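Long-range contacts in glycerol-3-phosphate dehydrogenase [NAD(P)+] (Coxiella burnetii, PDB 3K96), which probably catalyses the NAD(P)H-dependent reduction of dihydroxyacetone phosphate to sn-glycerol 3-phosphate, the precursor for phospholipid synthesis: residues V154-S163 and T174-F185; T101-F112 and K126-A137. One frame throughout, in Å; residues are numbered along the deposited sequence. Where two conformers were deposited one is given.

Interaction 1 (V154-S163 and T174-F185); sequences VPMAVISGPS and TAVSLASNNSQF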
loop_
_atom_site.group_PDB
_atom_site.type_symbol
_atom_site.label_atom_id
_atom_site.label_comp_id
_atom_site.label_asym_id
_atom_site.label_seq_id
_atom_site.Cartn_x
_atom_site.Cartn_y
_atom_site.Cartn_z
ATOM N N VAL A 154 13.945 8.521 30.798
ATOM C CA VAL A 154 12.662 9.097 31.095
ATOM C C VAL A 154 11.541 8.343 30.386
ATOM O O VAL A 154 11.793 7.582 29.475
ATOM C CB VAL A 154 12.644 10.552 30.606
ATOM C CG1 VAL A 154 13.738 11.402 31.371
ATOM C CG2 VAL A 154 12.854 10.598 29.076
ATOM N N PRO A 155 10.301 8.524 30.833
ATOM C CA PRO A 155 9.220 7.933 30.073
ATOM C C PRO A 155 9.225 8.510 28.620
ATOM O O PRO A 155 9.318 9.731 28.422
ATOM C CB PRO A 155 7.971 8.363 30.840
ATOM C CG PRO A 155 8.467 8.639 32.272
ATOM C CD PRO A 155 9.841 9.199 32.065
ATOM N N MET A 156 9.118 7.622 27.630
ATOM C CA MET A 156 9.217 8.002 26.228
ATOM C C MET A 156 8.091 7.410 25.393
ATOM O O MET A 156 7.533 6.395 25.755
ATOM C CB MET A 156 10.515 7.450 25.654
ATOM C CG MET A 156 11.756 7.989 26.246
ATOM S SD MET A 156 13.178 7.439 25.288
ATOM C CE MET A 156 13.426 5.714 25.734
ATOM N N ALA A 157 7.788 8.046 24.265
ATOM C CA ALA A 157 6.743 7.565 23.365
ATOM C C ALA A 157 6.947 8.106 21.965
ATOM O O ALA A 157 7.500 9.190 21.790
ATOM C CB ALA A 157 5.348 7.973 23.866
ATOM N N VAL A 158 6.485 7.333 20.981
ATOM C CA VAL A 158 6.548 7.725 19.581
ATOM C C VAL A 158 5.159 7.620 18.989
ATOM O O VAL A 158 4.436 6.667 19.245
ATOM C CB VAL A 158 7.532 6.858 18.761
ATOM C CG1 VAL A 158 7.206 5.392 18.895
ATOM C CG2 VAL A 158 7.541 7.280 17.261
ATOM N N ILE A 159 4.767 8.637 18.236
ATOM C CA ILE A 159 3.481 8.650 17.565
ATOM C C ILE A 159 3.815 8.653 16.065
ATOM O O ILE A 159 4.577 9.502 15.592
ATOM C CB ILE A 159 2.643 9.854 17.976
ATOM C CG1 ILE A 159 1.214 9.707 17.450
ATOM C CG2 ILE A 159 3.305 11.155 17.501
ATOM C CD1 ILE A 159 0.287 10.822 17.913
ATOM N N SER A 160 3.255 7.688 15.340
ATOM C CA SER A 160 3.564 7.499 13.936
ATOM C C SER A 160 2.471 6.784 13.179
ATOM O O SER A 160 1.920 5.812 13.655
ATOM C CB SER A 160 4.829 6.669 13.829
ATOM O OG SER A 160 5.434 6.803 12.563
ATOM N N GLY A 161 2.157 7.293 11.998
ATOM C CA GLY A 161 1.145 6.685 11.137
ATOM C C GLY A 161 0.913 7.496 9.877
ATOM O O GLY A 161 1.598 8.505 9.656
ATOM N N PRO A 162 -0.042 7.048 9.025
ATOM C CA PRO A 162 -0.358 7.817 7.825
ATOM C C PRO A 162 -1.082 9.075 8.261
ATOM O O PRO A 162 -2.264 9.037 8.597
ATOM C CB PRO A 162 -1.279 6.890 7.027
ATOM C CG PRO A 162 -1.871 5.963 8.033
ATOM C CD PRO A 162 -0.892 5.861 9.174
ATOM N N SER A 163 -0.401 10.195 8.215
ATOM C CA SER A 163 -1.011 11.404 8.733
ATOM C C SER A 163 -0.574 12.693 8.077
ATOM O O SER A 163 0.204 13.436 8.678
ATOM C CB SER A 163 -0.663 11.484 10.213
ATOM O OG SER A 163 0.745 11.441 10.369
ATOM N N THR A 174 -8.230 10.158 10.531
ATOM C CA THR A 174 -6.836 9.804 10.577
ATOM C C THR A 174 -6.613 8.800 11.676
ATOM O O THR A 174 -7.293 8.852 12.725
ATOM C CB THR A 174 -5.998 11.060 10.870
ATOM O OG1 THR A 174 -6.174 11.994 9.792
ATOM C CG2 THR A 174 -4.510 10.723 11.024
ATOM N N ALA A 175 -5.676 7.872 11.443
ATOM C CA ALA A 175 -5.333 6.864 12.449
ATOM C C ALA A 175 -3.821 6.742 12.532
ATOM O O ALA A 175 -3.154 6.657 11.511
ATOM C CB ALA A 175 -5.985 5.527 12.112
ATOM N N VAL A 176 -3.280 6.772 13.757
ATOM C CA VAL A 176 -1.847 6.654 13.986
ATOM C C VAL A 176 -1.578 5.703 15.146
ATOM O O VAL A 176 -2.470 5.401 15.944
ATOM C CB VAL A 176 -1.171 7.998 14.307
ATOM C CG1 VAL A 176 -1.223 8.951 13.108
ATOM C CG2 VAL A 176 -1.813 8.639 15.572
ATOM N N SER A 177 -0.352 5.198 15.217
ATOM C CA SER A 177 0.034 4.320 16.316
ATOM C C SER A 177 0.788 5.141 17.352
ATOM O O SER A 177 1.393 6.156 17.032
ATOM C CB SER A 177 0.938 3.183 15.832
ATOM O OG SER A 177 0.279 2.341 14.890
ATOM N N LEU A 178 0.736 4.689 18.592
ATOM C CA LEU A 178 1.486 5.324 19.663
ATOM C C LEU A 178 2.125 4.224 20.514
ATOM O O LEU A 178 1.428 3.393 21.105
ATOM C CB LEU A 178 0.594 6.237 20.477
ATOM C CG LEU A 178 1.298 7.103 21.506
ATOM C CD1 LEU A 178 0.477 8.374 21.770
ATOM C CD2 LEU A 178 1.589 6.333 22.790
ATOM N N ALA A 179 3.459 4.195 20.494
ATOM C CA ALA A 179 4.262 3.240 21.248
ATOM C C ALA A 179 5.050 3.956 22.326
ATOM O O ALA A 179 5.621 5.024 22.091
ATOM C CB ALA A 179 5.226 2.488 20.322
ATOM N N SER A 180 5.127 3.325 23.486
ATOM C CA SER A 180 5.784 3.886 24.633
ATOM C C SER A 180 6.512 2.854 25.470
ATOM O O SER A 180 6.214 1.673 25.418
ATOM C CB SER A 180 4.728 4.556 25.515
ATOM O OG SER A 180 5.337 5.185 26.623
ATOM N N ASN A 181 7.483 3.310 26.240
ATOM C CA ASN A 181 8.192 2.449 27.174
ATOM C C ASN A 181 7.585 2.615 28.594
ATOM O O ASN A 181 8.131 2.090 29.578
ATOM C CB ASN A 181 9.678 2.825 27.225
ATOM C CG ASN A 181 9.925 4.184 27.906
ATOM O OD1 ASN A 181 8.993 4.949 28.158
ATOM N ND2 ASN A 181 11.196 4.489 28.186
ATOM N N ASN A 182 6.470 3.342 28.698
ATOM C CA ASN A 182 5.830 3.598 30.008
ATOM C C ASN A 182 4.303 3.529 29.872
ATOM O O ASN A 182 3.711 4.296 29.116
ATOM C CB ASN A 182 6.326 4.947 30.541
ATOM C CG ASN A 182 5.807 5.272 31.938
ATOM O OD1 ASN A 182 4.645 5.601 32.117
ATOM N ND2 ASN A 182 6.690 5.238 32.910
ATOM N N SER A 183 3.661 2.607 30.594
ATOM C CA SER A 183 2.208 2.450 30.476
ATOM C C SER A 183 1.419 3.680 30.917
ATOM O O SER A 183 0.401 4.009 30.316
ATOM C CB SER A 183 1.716 1.216 31.228
ATOM O OG SER A 183 1.942 1.340 32.613
ATOM N N GLN A 184 1.881 4.375 31.945
ATOM C CA GLN A 184 1.170 5.560 32.395
ATOM C C GLN A 184 1.271 6.673 31.324
ATOM O O GLN A 184 0.325 7.433 31.107
ATOM C CB GLN A 184 1.757 6.059 33.709
ATOM C CG GLN A 184 1.010 7.211 34.310
ATOM C CD GLN A 184 -0.391 6.820 34.730
ATOM O OE1 GLN A 184 -0.584 5.840 35.457
ATOM N NE2 GLN A 184 -1.375 7.592 34.292
ATOM N N PHE A 185 2.412 6.767 30.654
ATOM C CA PHE A 185 2.610 7.827 29.649
ATOM C C PHE A 185 1.741 7.534 28.450
ATOM O O PHE A 185 1.094 8.430 27.913
ATOM C CB PHE A 185 4.096 7.956 29.308
ATOM C CG PHE A 185 4.465 9.169 28.484
ATOM C CD1 PHE A 185 3.814 10.373 28.640
ATOM C CD2 PHE A 185 5.577 9.128 27.666
ATOM C CE1 PHE A 185 4.178 11.467 27.916
ATOM C CE2 PHE A 185 5.966 10.221 26.970
ATOM C CZ PHE A 185 5.261 11.401 27.090
HETATM O O HOH W 1 -4.798 7.782 8.732
#

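Interaction 2 (T101-F112 and K126-A137); sequences TDILIVVPSFAF and KTRIAWGTKGLA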
loop_
_atom_site.group_PDB
_atom_site.type_symbol
_atom_site.label_atom_id
_atom_site.label_comp_id
_atom_site.label_asym_id
_atom_site.label_seq_id
_atom_site.Cartn_x
_atom_site.Cartn_y
_atom_site.Cartn_z
ATOM N N THR A 101 5.946 19.569 31.959
ATOM C CA THR A 101 6.761 18.361 32.103
ATOM C C THR A 101 6.574 17.358 30.953
ATOM O O THR A 101 7.410 16.461 30.790
ATOM C CB THR A 101 6.515 17.686 33.428
ATOM O OG1 THR A 101 5.124 17.393 33.524
ATOM C CG2 THR A 101 6.969 18.607 34.589
ATOM N N ASP A 102 5.484 17.496 30.187
ATOM C CA ASP A 102 5.213 16.628 29.017
ATOM C C ASP A 102 5.573 17.377 27.754
ATOM O O ASP A 102 5.018 18.438 27.475
ATOM C CB ASP A 102 3.759 16.182 28.965
ATOM C CG ASP A 102 3.440 15.128 30.006
ATOM O OD1 ASP A 102 4.382 14.565 30.601
ATOM O OD2 ASP A 102 2.248 14.840 30.204
ATOM N N ILE A 103 6.501 16.805 26.989
ATOM C CA ILE A 103 7.031 17.438 25.791
ATOM C C ILE A 103 6.898 16.535 24.565
ATOM O O ILE A 103 7.216 15.349 24.624
ATOM C CB ILE A 103 8.525 17.719 26.001
ATOM C CG1 ILE A 103 8.739 18.434 27.351
ATOM C CG2 ILE A 103 9.089 18.508 24.845
ATOM C CD1 ILE A 103 10.182 18.502 27.788
ATOM N N LEU A 104 6.449 17.119 23.460
ATOM C CA LEU A 104 6.250 16.395 22.200
ATOM C C LEU A 104 7.103 17.040 21.114
ATOM O O LEU A 104 6.836 18.157 20.673
ATOM C CB LEU A 104 4.767 16.408 21.832
ATOM C CG LEU A 104 4.361 15.854 20.467
ATOM C CD1 LEU A 104 4.858 14.407 20.255
ATOM C CD2 LEU A 104 2.853 15.962 20.349
ATOM N N ILE A 105 8.164 16.349 20.727
ATOM C CA ILE A 105 9.103 16.861 19.752
ATOM C C ILE A 105 8.707 16.453 18.328
ATOM O O ILE A 105 8.524 15.279 18.053
ATOM C CB ILE A 105 10.525 16.309 20.017
ATOM C CG1 ILE A 105 10.975 16.633 21.458
ATOM C CG2 ILE A 105 11.489 16.843 18.973
ATOM C CD1 ILE A 105 12.321 16.028 21.849
ATOM N N VAL A 106 8.635 17.432 17.426
ATOM C CA VAL A 106 8.244 17.183 16.047
ATOM C C VAL A 106 9.119 18.000 15.078
ATOM O O VAL A 106 8.615 18.685 14.210
ATOM C CB VAL A 106 6.746 17.531 15.808
ATOM C CG1 VAL A 106 6.280 16.943 14.497
ATOM C CG2 VAL A 106 5.859 16.983 16.937
ATOM N N VAL A 107 10.432 17.931 15.244
ATOM C CA VAL A 107 11.349 18.613 14.351
ATOM C C VAL A 107 11.891 17.594 13.320
ATOM O O VAL A 107 11.715 16.387 13.472
ATOM C CB VAL A 107 12.484 19.255 15.148
ATOM C CG1 VAL A 107 11.913 20.273 16.143
ATOM C CG2 VAL A 107 13.301 18.209 15.885
ATOM N N PRO A 108 12.524 18.070 12.256
ATOM C CA PRO A 108 13.067 17.080 11.340
ATOM C C PRO A 108 14.137 16.200 12.008
ATOM O O PRO A 108 14.774 16.614 12.983
ATOM C CB PRO A 108 13.694 17.933 10.230
ATOM C CG PRO A 108 12.935 19.195 10.255
ATOM C CD PRO A 108 12.672 19.436 11.739
ATOM N N SER A 109 14.351 15.004 11.471
ATOM C CA SER A 109 15.328 14.091 12.039
ATOM C C SER A 109 16.743 14.682 12.094
ATOM O O SER A 109 17.500 14.411 13.038
ATOM C CB SER A 109 15.310 12.756 11.284
ATOM O OG SER A 109 15.507 12.941 9.904
ATOM N N PHE A 110 17.084 15.523 11.122
ATOM C CA PHE A 110 18.396 16.138 11.099
ATOM C C PHE A 110 18.551 17.230 12.146
ATOM O O PHE A 110 19.641 17.725 12.320
ATOM C CB PHE A 110 18.771 16.671 9.689
ATOM C CG PHE A 110 17.728 17.581 9.059
ATOM C CD1 PHE A 110 17.625 18.925 9.431
ATOM C CD2 PHE A 110 16.882 17.103 8.060
ATOM C CE1 PHE A 110 16.679 19.770 8.824
ATOM C CE2 PHE A 110 15.950 17.930 7.453
ATOM C CZ PHE A 110 15.833 19.271 7.850
ATOM N N ALA A 111 17.471 17.623 12.820
ATOM C CA ALA A 111 17.572 18.622 13.897
ATOM C C ALA A 111 17.298 18.026 15.289
ATOM O O ALA A 111 17.415 18.714 16.308
ATOM C CB ALA A 111 16.613 19.770 13.634
ATOM N N PHE A 112 16.962 16.746 15.346
ATOM C CA PHE A 112 16.603 16.105 16.611
ATOM C C PHE A 112 17.737 16.187 17.619
ATOM O O PHE A 112 17.530 16.627 18.773
ATOM C CB PHE A 112 16.198 14.646 16.347
ATOM C CG PHE A 112 15.438 14.008 17.474
ATOM C CD1 PHE A 112 14.064 14.153 17.560
ATOM C CD2 PHE A 112 16.095 13.244 18.432
ATOM C CE1 PHE A 112 13.341 13.559 18.573
ATOM C CE2 PHE A 112 15.384 12.652 19.455
ATOM C CZ PHE A 112 13.994 12.806 19.525
ATOM N N LYS A 126 10.298 14.696 36.643
ATOM C CA LYS A 126 9.164 13.981 36.059
ATOM C C LYS A 126 8.925 14.264 34.560
ATOM O O LYS A 126 7.857 13.998 34.024
ATOM C CB LYS A 126 7.904 14.248 36.847
ATOM C CG LYS A 126 7.433 15.679 36.880
ATOM C CD LYS A 126 6.151 15.685 37.684
ATOM C CE LYS A 126 5.522 17.027 37.774
ATOM N NZ LYS A 126 4.302 16.917 38.625
ATOM N N THR A 127 9.931 14.787 33.897
ATOM C CA THR A 127 9.823 15.072 32.486
ATOM C C THR A 127 9.574 13.793 31.680
ATOM O O THR A 127 10.187 12.753 31.940
ATOM C CB THR A 127 11.089 15.750 31.973
ATOM O OG1 THR A 127 11.163 17.052 32.542
ATOM C CG2 THR A 127 11.088 15.860 30.414
ATOM N N ARG A 128 8.634 13.886 30.737
ATOM C CA ARG A 128 8.303 12.797 29.821
ATOM C C ARG A 128 8.417 13.355 28.421
ATOM O O ARG A 128 7.953 14.461 28.150
ATOM C CB ARG A 128 6.907 12.258 30.095
ATOM C CG ARG A 128 6.739 11.816 31.540
ATOM C CD ARG A 128 5.451 11.081 31.736
ATOM N NE ARG A 128 4.266 11.916 31.601
ATOM C CZ ARG A 128 3.034 11.467 31.803
ATOM N NH1 ARG A 128 2.835 10.200 32.134
ATOM N NH2 ARG A 128 2.006 12.275 31.673
ATOM N N ILE A 129 9.009 12.567 27.533
ATOM C CA ILE A 129 9.305 13.003 26.183
ATOM C C ILE A 129 8.707 12.112 25.104
ATOM O O ILE A 129 8.982 10.927 25.033
ATOM C CB ILE A 129 10.844 13.093 25.987
ATOM C CG1 ILE A 129 11.425 14.182 26.900
ATOM C CG2 ILE A 129 11.231 13.437 24.517
ATOM C CD1 ILE A 129 12.916 14.164 26.951
ATOM N N ALA A 130 7.869 12.706 24.268
ATOM C CA ALA A 130 7.270 11.986 23.149
ATOM C C ALA A 130 7.754 12.679 21.903
ATOM O O ALA A 130 8.183 13.817 21.982
ATOM C CB ALA A 130 5.749 12.012 23.232
ATOM N N TRP A 131 7.748 11.980 20.759
ATOM C CA TRP A 131 8.127 12.607 19.497
ATOM C C TRP A 131 7.295 12.076 18.318
ATOM O O TRP A 131 6.790 10.941 18.327
ATOM C CB TRP A 131 9.624 12.451 19.181
ATOM C CG TRP A 131 10.045 11.024 19.042
ATOM C CD1 TRP A 131 10.042 10.271 17.897
ATOM C CD2 TRP A 131 10.501 10.174 20.082
ATOM N NE1 TRP A 131 10.470 8.992 18.173
ATOM C CE2 TRP A 131 10.756 8.910 19.513
ATOM C CE3 TRP A 131 10.716 10.354 21.452
ATOM C CZ2 TRP A 131 11.219 7.839 20.262
ATOM C CZ3 TRP A 131 11.174 9.284 22.200
ATOM C CH2 TRP A 131 11.419 8.041 21.601
ATOM N N GLY A 132 7.147 12.957 17.331
ATOM C CA GLY A 132 6.483 12.665 16.067
ATOM C C GLY A 132 7.509 12.635 14.949
ATOM O O GLY A 132 7.166 12.326 13.790
ATOM N N THR A 133 8.760 12.983 15.284
ATOM C CA THR A 133 9.881 12.933 14.330
ATOM C C THR A 133 10.058 11.511 13.795
ATOM O O THR A 133 9.884 10.550 14.528
ATOM C CB THR A 133 11.198 13.327 15.034
ATOM O OG1 THR A 133 11.060 14.633 15.615
ATOM C CG2 THR A 133 12.398 13.287 14.080
ATOM N N LYS A 134 10.424 11.387 12.524
ATOM C CA LYS A 134 10.671 10.078 11.878
ATOM C C LYS A 134 12.044 10.134 11.208
ATOM O O LYS A 134 12.357 11.083 10.513
ATOM C CB LYS A 134 9.603 9.780 10.811
ATOM C CG LYS A 134 8.172 9.781 11.344
ATOM C CD LYS A 134 7.140 9.606 10.224
ATOM C CE LYS A 134 5.731 9.720 10.763
ATOM N NZ LYS A 134 4.680 9.674 9.729
ATOM N N GLY A 135 12.856 9.132 11.449
ATOM C CA GLY A 135 14.188 9.070 10.903
ATOM C C GLY A 135 15.236 8.925 11.997
ATOM O O GLY A 135 15.009 9.277 13.152
ATOM N N LEU A 136 16.401 8.430 11.625
ATOM C CA LEU A 136 17.485 8.288 12.567
ATOM C C LEU A 136 18.136 9.645 12.820
ATOM O O LEU A 136 18.113 10.519 11.957
ATOM C CB LEU A 136 18.517 7.314 12.020
ATOM C CG LEU A 136 18.031 5.891 11.820
ATOM C CD1 LEU A 136 19.140 5.042 11.140
ATOM C CD2 LEU A 136 17.606 5.283 13.177
ATOM N N ALA A 137 18.701 9.834 14.000
ATOM C CA ALA A 137 19.378 11.090 14.313
ATOM C C ALA A 137 20.845 10.996 13.928
ATOM O O ALA A 137 21.340 9.940 13.531
ATOM C CB ALA A 137 19.252 11.433 15.831
HETATM O O HOH W 2 17.457 10.295 9.239
#

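Interaction 1 (V154-S163 and T174-F185)
The carbonyl O of Met-156 is gripped from opposite faces of its plane, by the hydroxyl of Ser-180 (OG to O 2.7 Å) and by the backbone N of Asn-181. This double hold closes one end of an antiparallel strand pair, 156-160 against 174-180, in the mixed sheet of the NAD-binding domain. With OG anti to its own backbone N (chi1 -177°), Ser-180 can donate to the neighbouring strand and also accept from Asn-182 N at 3.0 Å, an ST turn; a small hydroxyl residue suits this double duty. Asn-181 folds its amide back over the strand end, where OD1 takes the N-H of Met-156 (N to OD1 2.7 Å) from above the plane of the Asn-181 side-chain amide. Asn-182 is the N-cap of helix 183-193, its OD1 receiving Phe-185 N on an in-plane lone pair.

Apolar side chains pack along the face that carries Ala-157, Ile-159 and Leu-178. The Phe-185 ring brings CD2 to 4.0 Å from CB of Pro-155 and meets Met-156 C with its edge. Val-176 straddles the far end: CG1 rests on CA of Gly-161, while CG2 crosses Ile-159 at 3.7 Å from its CG1.

Interaction 2 (T101-F112 and K126-A137)
Thr-133 reaches across to segment 101-112 with both branches: OG1 donates to Val-107 O at 2.8 Å, in the carbonyl plane and on a lone pair, while CG2 packs 3.7 Å from CA of Ser-109. The first torsion (chi1 -57°) sets CG2 anti to the backbone N and swings OG1 toward the N side, so one threonine serves a polar and an apolar partner together. Its place is just past the C-terminal end of strand 128-131, which runs parallel to strand 102-105 in a beta-alpha-beta unit of the Rossmann type, with helix 109-119 making the crossover.

Phe-112, from the first turn of that helix, turns its ring edge to Thr-133 OG1 and, in a T-shaped stack with planes at 76°, to the face of Trp-131. Ser-109 points its CB at the loop after strand 128-131, 3.5 Å from Lys-134 O and close to CA of Gly-135. A small residue fits there, and Gly-135 accepts a positive phi that is costly for residues with a side chain. The backbone N of Ser-109 bonds to Glu-306, a predicted NADPH-binding residue.

At the opposite end Thr-101 lays CG2 against the aliphatic chain of Lys-126, 3.7 Å from its CG, while its carbonyl O receives Arg-128 N at 2.9 Å. Next to it, Asp-102 and Arg-128 run side by side on one face of the sheet. Arg-128 NE meets Asp-102 OD1 at 2.8 Å and Arg-128 NH2 meets Asp-102 OD2 at 3.0 Å, a side-on bidentate grip with the two planes 31° apart.

Because NH2 of Arg-128 also bridges Asp-188, two carboxylates share one guanidinium, which probably stabilises its positive charge and limits its rotation at the partly exposed N-terminal ends of these two inner strands.

Interactions 1 and 2 meet in one sheet, where strands 128-131 and 156-160 are neighbours; their centres lie about 11 Å apart. Probable hydrogen bonds join them, Ala-157 O to Trp-131 N and Pro-155 O to Ile-129 N, each 3.0 Å. Phe-185 of interaction 1 brings CD1 to 3.4 Å from NE of Arg-128, placing its ring beside the guanidinium. At the other end of the strands both contacts run toward the predicted substrate site: CE of Lys-134 is 3.4 Å from OG of Ser-160, and NZ of Lys-134 forms a salt bridge with Asp-269 and a weak hydrogen bond with Gly-161 O. Lys-134, Gly-161, Ser-163 and Asp-269 are all predicted to bind sn-glycerol 3-phosphate.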